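Local coordinates for protein short-chain-enoyl-CoA hydratase (Clostridium acetobutylicum, PDB 5Z7R) that catalyses the reversible hydration of crotonyl-CoA, and also accepts hexenoyl-CoA but not longer analogues, at residues A[12-17]-A[51-56]; A[105-110]-A[127-132]; A[23-28]-A[59-64]. All coordinates share one frame; numbering follows the deposited sequence.

Contact 1: residues A[12-17]-A[51-56]; sequences GKVAVV and AVILTG
Ala15 to Val17 and Val52 to Leu54 pair as parallel neighbours in the buried six-stranded sheet of the crotonase fold. They belong to the two strands of a beta-alpha-beta unit whose connecting helix is 30-45. Their axes lie 4.7 Å apart and cross at 17°. The ladder settles after a weak start from Ala51 N to Lys13 O: Ala15 N binds Ala51 O, and Ala15 O then takes Ile53 N, each at 2.9 Å. Val17 N to Ile53 O is shorter at 2.7 Å and almost straight, 169° at the hydrogen, and Thr55 N closes the series on Val17 O. The same carbonyls also receive alpha C-H contacts, for example Val52 CA on Ala15 O.

On the face carrying Val14, Val16, Ala51 and Ile53, the isoleucine does most of the bridging. Its CG1 stands beside its own backbone N (chi1 -57°) and the chain then runs extended, which carries CD1 back towards the start of the neighbouring strand, 4.1 Å from Val14 CG2 and a little farther from Val16 CG2. Helix 188-201 packs over this side through Ala192 and Lys193.

The other face holds Ala15, Val17, Val52 and Leu54. Here Val17 splits its two methyls: CG2 meets Val52 CG1 at 4.1 Å, while CG1 meets Leu54 CD1 at 4.0 Å, and that same leucine methyl rests against Val17 O. Val39 and Ile43 of helix 30-45 cover Val17.

Thr55 brings a polar side chain, and its OG1 is hydrogen-bonded to Ala103 O on the next strand. Elsewhere the touching side chains are almost all aliphatic, so backbone hydrogen bonds fix the register, and the methyls of the branched side chains pack between the sheet and the helices on its two sides.

Contact 2: residues A[105-110]-A[127-132]; sequences NGFALG and NARFGQ
Ala108 and Phe130 sit side by side in two short parallel strands, 107-109 and 129-131, whose axes are 4.8 Å apart and nearly aligned. Backbone bonds come first. Ala108 N gives its hydrogen to Arg129 O at 3.0 Å, though bent to 131°. Gly131 N to Ala108 O is weak. Gly110 N then binds Gly131 O at 2.9 Å, with the donor lying above the carbonyl plane. Alpha C-H contacts add to the ladder, the straightest running from Phe130 CA to Ala108 O.

These strands belong to the small second sheet of the crotonase fold, between strand 63-64 and strand 168-169. Gly110 is the N-cap of helix 111-117, which carries Glu114, probably catalytic by similarity; in this family the start of that helix also supplies an oxyanion-hole N-H.

Apolar contacts lie on both faces. Ala108 CB touches Phe130 CD2 obliquely at 4.1 Å, and the ring continues onto Val104 and Ile168. On the reverse side Leu109 folds over the bare backbone of Gly131: with CG beside its own N (chi1 -49°), CD2 comes within 3.6 Å of Gly131 N. Next to it the Phe107 ring meets the aliphatic part of Arg129 obliquely, CE1 to CD at 4.2 Å.

At the ends, Ala128 CB presses on Gly106 O, and the Gln132 side chain doubles back at chi2 onto Gly110, beside Glu114 and Glu134, the probable catalytic residues.

Contact 3: residues A[23-28]-A[59-64]; sequences KALNAL and EKSFVA
The carboxamide of Asn26 is the flat group that meets segment 59-64: Ser61 O lies off its ND2 end, somewhat out of plane, and Phe62 O farther out of plane, close to CB. Its ND2 makes a weak hydrogen bond of 3.0 Å to Ser61 O and a hydrogen bond to Ala57 O, while OD1 accepts from Arg21 N, so both ends of the amide are held and its rotation is fixed. The Phe62 ring turns its back on 23-28: Val63 CG2 sits over one face, 3.9 Å above the plane and offset towards the rim, and Ala108, Ile115 and Ala116 also pack around it.

The central bond is Ala64 N to Leu25 O, 2.9 Å and nearly straight at 160°. Ser61 OG adds a weak hydrogen bond to the same oxygen, giving that carbonyl two donors. Beside them, Leu25 CB and Ala64 CB are only 3.5 Å apart, tighter than ordinary van der Waals contact. Val63 CG1, anti to its own backbone N, touches both Asn26 O and the Leu28 side chain. It lies 3.6 Å from Leu28 CG, the two side chains meeting at about a right angle.

A type I' turn from Ala24 to Ala27, closed by Ala27 N to Ala24 O at 3.2 Å, puts Leu25 and Asn26 in place. Both have positive phi, 67° and 52°, and their side chains start out towards the opposing segment.

Past Ala64 the chain runs into Gly65 and Asp67, whose backbones are hydrogen-bonded to Leu28. Leu28 lies about 7 Å, side chain to side chain, from probably catalytic Glu114, so the turn borders the probable active site; in relatives the stretch just after Ala64 donates one of the two oxyanion-hole N-H groups, probably here too.

Overall arrangement
Contact 1 is the most deeply buried, a regular strand pair between helix layers, aliphatic on both faces. Contacts 2 and 3 lie farther from the chain's centre and nearer the probable active site; contact 2 is partly buried, contact 3 mostly buried with Leu25 and Lys60 exposed. They share the small sheet: Phe107 O to Val63 N, a probable hydrogen bond, joins strands 107-109 and 63-64, and Phe107 N to Lys60 O, also probable, ties in the loop before 63-64. Contact 2 is a short, bent ladder rich in glycine; contact 3 is a turn held by one good backbone bond, with weak help from a side-chain amide and hydroxyl. Phe62 packs against Thr55 and Gly56, linking contacts 1 and 3.

Contact 1: residues A[12-17]-A[51-56]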
# COMPACT_ATOMS: atom_id res chain seq x y z
N GLY A 12 -17.94 -35.85 8.36
CA GLY A 12 -18.07 -35.87 6.90
C GLY A 12 -16.98 -35.02 6.26
O GLY A 12 -15.87 -35.51 6.00
N LYS A 13 -17.28 -33.76 6.00
CA LYS A 13 -16.30 -32.87 5.41
C LYS A 13 -16.04 -31.62 6.26
O LYS A 13 -15.36 -30.69 5.81
CB LYS A 13 -16.70 -32.50 3.97
CG LYS A 13 -16.89 -33.69 3.02
CD LYS A 13 -17.09 -33.27 1.57
CE LYS A 13 -17.97 -34.23 0.76
NZ LYS A 13 -17.26 -35.43 0.24
N VAL A 14 -16.54 -31.60 7.49
CA VAL A 14 -16.27 -30.45 8.36
C VAL A 14 -15.58 -30.83 9.66
O VAL A 14 -15.95 -31.80 10.29
CB VAL A 14 -17.53 -29.55 8.62
CG1 VAL A 14 -18.81 -30.17 8.12
CG2 VAL A 14 -17.66 -29.11 10.07
N ALA A 15 -14.61 -30.04 10.06
CA ALA A 15 -13.94 -30.29 11.31
C ALA A 15 -14.37 -29.27 12.33
O ALA A 15 -14.38 -28.07 12.04
CB ALA A 15 -12.44 -30.23 11.12
N VAL A 16 -14.69 -29.75 13.52
CA VAL A 16 -15.00 -28.91 14.63
C VAL A 16 -13.81 -28.90 15.57
O VAL A 16 -13.30 -29.95 15.95
CB VAL A 16 -16.26 -29.41 15.37
CG1 VAL A 16 -16.70 -28.43 16.44
CG2 VAL A 16 -17.39 -29.65 14.37
N VAL A 17 -13.38 -27.72 15.94
CA VAL A 17 -12.25 -27.59 16.80
C VAL A 17 -12.81 -26.89 17.99
O VAL A 17 -13.50 -25.89 17.85
CB VAL A 17 -11.15 -26.75 16.13
CG1 VAL A 17 -9.97 -26.52 17.05
CG2 VAL A 17 -10.68 -27.43 14.86
N ALA A 51 -14.25 -27.45 5.66
CA ALA A 51 -14.58 -26.30 6.45
C ALA A 51 -14.30 -26.58 7.91
O ALA A 51 -14.11 -27.73 8.31
CB ALA A 51 -16.03 -25.88 6.24
N VAL A 52 -14.21 -25.52 8.70
CA VAL A 52 -13.84 -25.63 10.09
C VAL A 52 -14.78 -24.79 10.92
O VAL A 52 -15.17 -23.70 10.50
CB VAL A 52 -12.39 -25.14 10.31
CG1 VAL A 52 -12.05 -25.03 11.78
CG2 VAL A 52 -11.42 -26.02 9.57
N ILE A 53 -15.13 -25.29 12.09
CA ILE A 53 -15.88 -24.57 13.05
C ILE A 53 -15.05 -24.55 14.29
O ILE A 53 -14.58 -25.56 14.77
CB ILE A 53 -17.21 -25.26 13.39
CG1 ILE A 53 -18.04 -25.46 12.12
CG2 ILE A 53 -17.99 -24.48 14.45
CD1 ILE A 53 -19.33 -26.21 12.39
N LEU A 54 -14.91 -23.37 14.85
CA LEU A 54 -14.14 -23.20 16.02
C LEU A 54 -15.10 -22.84 17.05
O LEU A 54 -15.87 -21.90 16.86
CB LEU A 54 -13.18 -22.04 15.85
CG LEU A 54 -12.34 -21.67 17.06
CD1 LEU A 54 -11.49 -22.86 17.51
CD2 LEU A 54 -11.48 -20.44 16.74
N THR A 55 -15.04 -23.51 18.17
CA THR A 55 -15.78 -23.02 19.32
C THR A 55 -15.06 -23.34 20.60
O THR A 55 -14.01 -23.97 20.58
CB THR A 55 -17.19 -23.63 19.35
OG1 THR A 55 -18.00 -22.89 20.27
CG2 THR A 55 -17.11 -25.14 19.74
N GLY A 56 -15.61 -22.85 21.69
CA GLY A 56 -15.19 -23.20 23.03
C GLY A 56 -16.09 -24.28 23.63
O GLY A 56 -17.02 -24.75 22.99

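Contact 2: residues A[105-110]-A[127-132]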
# COMPACT_ATOMS: atom_id res chain seq x y z
N ASN A 105 -19.69 -19.03 21.59
CA ASN A 105 -20.71 -19.56 22.48
C ASN A 105 -20.74 -18.87 23.82
O ASN A 105 -21.51 -19.22 24.68
CB ASN A 105 -20.51 -21.07 22.69
CG ASN A 105 -19.18 -21.39 23.35
OD1 ASN A 105 -19.10 -21.55 24.59
ND2 ASN A 105 -18.12 -21.44 22.55
N GLY A 106 -19.92 -17.85 24.01
CA GLY A 106 -19.91 -17.22 25.32
C GLY A 106 -18.84 -16.18 25.39
O GLY A 106 -18.59 -15.51 24.41
N PHE A 107 -18.22 -16.03 26.54
CA PHE A 107 -17.16 -15.03 26.70
C PHE A 107 -16.12 -15.10 25.58
O PHE A 107 -15.65 -16.20 25.19
CB PHE A 107 -16.46 -15.22 28.04
CG PHE A 107 -17.17 -14.65 29.24
CD1 PHE A 107 -17.30 -13.28 29.41
CD2 PHE A 107 -17.58 -15.48 30.27
CE1 PHE A 107 -17.88 -12.75 30.56
CE2 PHE A 107 -18.17 -14.95 31.42
CZ PHE A 107 -18.32 -13.58 31.56
N ALA A 108 -15.78 -13.94 25.05
CA ALA A 108 -14.73 -13.80 24.03
C ALA A 108 -13.95 -12.52 24.24
O ALA A 108 -14.22 -11.51 23.62
CB ALA A 108 -15.32 -13.84 22.63
N LEU A 109 -12.96 -12.57 25.13
CA LEU A 109 -12.23 -11.39 25.51
C LEU A 109 -10.73 -11.50 25.18
O LEU A 109 -10.16 -12.60 25.15
CB LEU A 109 -12.44 -11.11 26.99
CG LEU A 109 -13.88 -11.14 27.53
CD1 LEU A 109 -13.91 -10.84 29.04
CD2 LEU A 109 -14.79 -10.15 26.79
N GLY A 110 -10.13 -10.35 24.88
CA GLY A 110 -8.71 -10.24 24.66
C GLY A 110 -8.31 -11.22 23.60
O GLY A 110 -8.90 -11.20 22.52
N ASN A 127 -25.88 -14.92 24.57
CA ASN A 127 -25.09 -14.75 25.80
C ASN A 127 -23.66 -14.24 25.58
O ASN A 127 -23.06 -13.72 26.51
CB ASN A 127 -25.05 -16.05 26.62
CG ASN A 127 -24.24 -17.16 25.96
OD1 ASN A 127 -23.36 -17.75 26.59
ND2 ASN A 127 -24.54 -17.47 24.70
N ALA A 128 -23.12 -14.36 24.36
CA ALA A 128 -21.72 -13.97 24.14
C ALA A 128 -21.46 -12.53 24.53
O ALA A 128 -22.36 -11.71 24.55
CB ALA A 128 -21.29 -14.24 22.70
N ARG A 129 -20.21 -12.27 24.92
CA ARG A 129 -19.68 -10.92 25.12
C ARG A 129 -18.34 -10.75 24.40
O ARG A 129 -17.58 -11.71 24.28
CB ARG A 129 -19.48 -10.63 26.60
CG ARG A 129 -20.74 -10.81 27.42
CD ARG A 129 -20.59 -10.07 28.73
NE ARG A 129 -21.89 -9.72 29.30
CZ ARG A 129 -22.19 -8.54 29.83
NH1 ARG A 129 -23.39 -8.34 30.33
NH2 ARG A 129 -21.29 -7.54 29.84
N PHE A 130 -18.05 -9.55 23.93
CA PHE A 130 -16.80 -9.28 23.21
C PHE A 130 -16.11 -8.12 23.86
O PHE A 130 -16.76 -7.26 24.43
CB PHE A 130 -17.02 -8.96 21.73
CG PHE A 130 -17.60 -10.09 20.96
CD1 PHE A 130 -18.95 -10.39 21.04
CD2 PHE A 130 -16.80 -10.88 20.16
CE1 PHE A 130 -19.48 -11.44 20.32
CE2 PHE A 130 -17.34 -11.94 19.45
CZ PHE A 130 -18.66 -12.22 19.52
N GLY A 131 -14.79 -8.12 23.78
CA GLY A 131 -13.99 -7.08 24.42
C GLY A 131 -12.50 -7.28 24.32
O GLY A 131 -12.03 -8.34 23.88
N GLN A 132 -11.79 -6.23 24.72
CA GLN A 132 -10.32 -6.17 24.69
C GLN A 132 -9.86 -5.55 25.99
O GLN A 132 -9.68 -4.35 26.06
CB GLN A 132 -9.81 -5.30 23.53
CG GLN A 132 -10.00 -5.85 22.13
CD GLN A 132 -9.27 -7.16 21.86
OE1 GLN A 132 -8.32 -7.54 22.55
NE2 GLN A 132 -9.72 -7.86 20.83

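Contact 3: residues A[23-28]-A[59-64]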
# COMPACT_ATOMS: atom_id res chain seq x y z
N LYS A 23 -12.37 -25.17 33.27
CA LYS A 23 -12.07 -24.48 34.52
C LYS A 23 -11.34 -23.16 34.29
O LYS A 23 -11.41 -22.26 35.14
CB LYS A 23 -11.29 -25.40 35.44
CG LYS A 23 -12.14 -26.60 35.88
CD LYS A 23 -11.32 -27.75 36.44
CE LYS A 23 -12.13 -29.04 36.45
NZ LYS A 23 -11.24 -30.23 36.55
N ALA A 24 -10.64 -23.03 33.16
CA ALA A 24 -9.93 -21.79 32.84
C ALA A 24 -10.76 -20.89 31.91
O ALA A 24 -10.27 -19.86 31.44
CB ALA A 24 -8.58 -22.10 32.21
N LEU A 25 -12.01 -21.27 31.65
CA LEU A 25 -12.87 -20.48 30.80
C LEU A 25 -12.33 -20.51 29.37
O LEU A 25 -12.42 -19.52 28.65
CB LEU A 25 -12.98 -19.03 31.31
CG LEU A 25 -13.63 -18.90 32.68
CD1 LEU A 25 -13.29 -17.57 33.34
CD2 LEU A 25 -15.14 -19.12 32.60
N ASN A 26 -11.78 -21.66 28.99
CA ASN A 26 -11.11 -21.84 27.71
C ASN A 26 -10.00 -20.84 27.35
O ASN A 26 -9.71 -20.63 26.14
CB ASN A 26 -12.15 -21.88 26.62
CG ASN A 26 -13.12 -23.00 26.82
OD1 ASN A 26 -12.71 -24.15 26.90
ND2 ASN A 26 -14.40 -22.68 26.89
N ALA A 27 -9.35 -20.26 28.37
CA ALA A 27 -8.27 -19.27 28.14
C ALA A 27 -7.09 -19.84 27.37
O ALA A 27 -6.82 -21.07 27.38
CB ALA A 27 -7.79 -18.64 29.43
N LEU A 28 -6.40 -18.93 26.70
CA LEU A 28 -5.24 -19.28 25.88
C LEU A 28 -3.96 -19.13 26.67
O LEU A 28 -3.72 -18.11 27.31
CB LEU A 28 -5.14 -18.36 24.68
CG LEU A 28 -6.38 -18.32 23.80
CD1 LEU A 28 -6.26 -17.17 22.82
CD2 LEU A 28 -6.54 -19.66 23.08
N GLU A 59 -20.90 -23.76 28.37
CA GLU A 59 -21.92 -22.77 28.07
C GLU A 59 -21.57 -21.42 28.64
O GLU A 59 -22.35 -20.49 28.50
CB GLU A 59 -23.32 -23.20 28.63
CG GLU A 59 -23.73 -24.65 28.37
CD GLU A 59 -23.89 -24.97 26.89
OE1 GLU A 59 -24.51 -24.13 26.19
OE2 GLU A 59 -23.42 -26.06 26.44
N LYS A 60 -20.44 -21.28 29.32
CA LYS A 60 -20.07 -19.96 29.77
C LYS A 60 -19.11 -19.24 28.80
O LYS A 60 -19.21 -18.00 28.62
CB LYS A 60 -19.51 -20.00 31.19
CG LYS A 60 -19.61 -18.63 31.87
CD LYS A 60 -19.39 -18.65 33.39
CE LYS A 60 -20.05 -17.42 34.04
NZ LYS A 60 -19.41 -17.02 35.33
N SER A 61 -18.19 -19.97 28.17
CA SER A 61 -17.04 -19.32 27.46
C SER A 61 -16.72 -19.82 26.09
O SER A 61 -16.69 -21.04 25.85
CB SER A 61 -15.74 -19.39 28.26
OG SER A 61 -15.40 -18.14 28.82
N PHE A 62 -16.44 -18.86 25.22
CA PHE A 62 -15.75 -19.15 23.98
C PHE A 62 -14.26 -19.31 24.33
O PHE A 62 -13.75 -20.42 24.35
CB PHE A 62 -16.01 -18.05 22.94
CG PHE A 62 -15.24 -18.22 21.67
CD1 PHE A 62 -15.54 -19.24 20.79
CD2 PHE A 62 -14.19 -17.36 21.38
CE1 PHE A 62 -14.82 -19.39 19.63
CE2 PHE A 62 -13.46 -17.51 20.24
CZ PHE A 62 -13.78 -18.51 19.35
N VAL A 63 -13.59 -18.19 24.50
CA VAL A 63 -12.27 -18.14 25.05
C VAL A 63 -12.23 -16.89 25.90
O VAL A 63 -12.38 -15.81 25.41
CB VAL A 63 -11.24 -18.11 23.91
CG1 VAL A 63 -9.85 -17.85 24.42
CG2 VAL A 63 -11.28 -19.38 23.09
N ALA A 64 -12.03 -17.05 27.19
CA ALA A 64 -11.88 -15.90 28.06
C ALA A 64 -10.43 -15.52 28.26
O ALA A 64 -9.81 -15.90 29.23
CB ALA A 64 -12.56 -16.15 29.38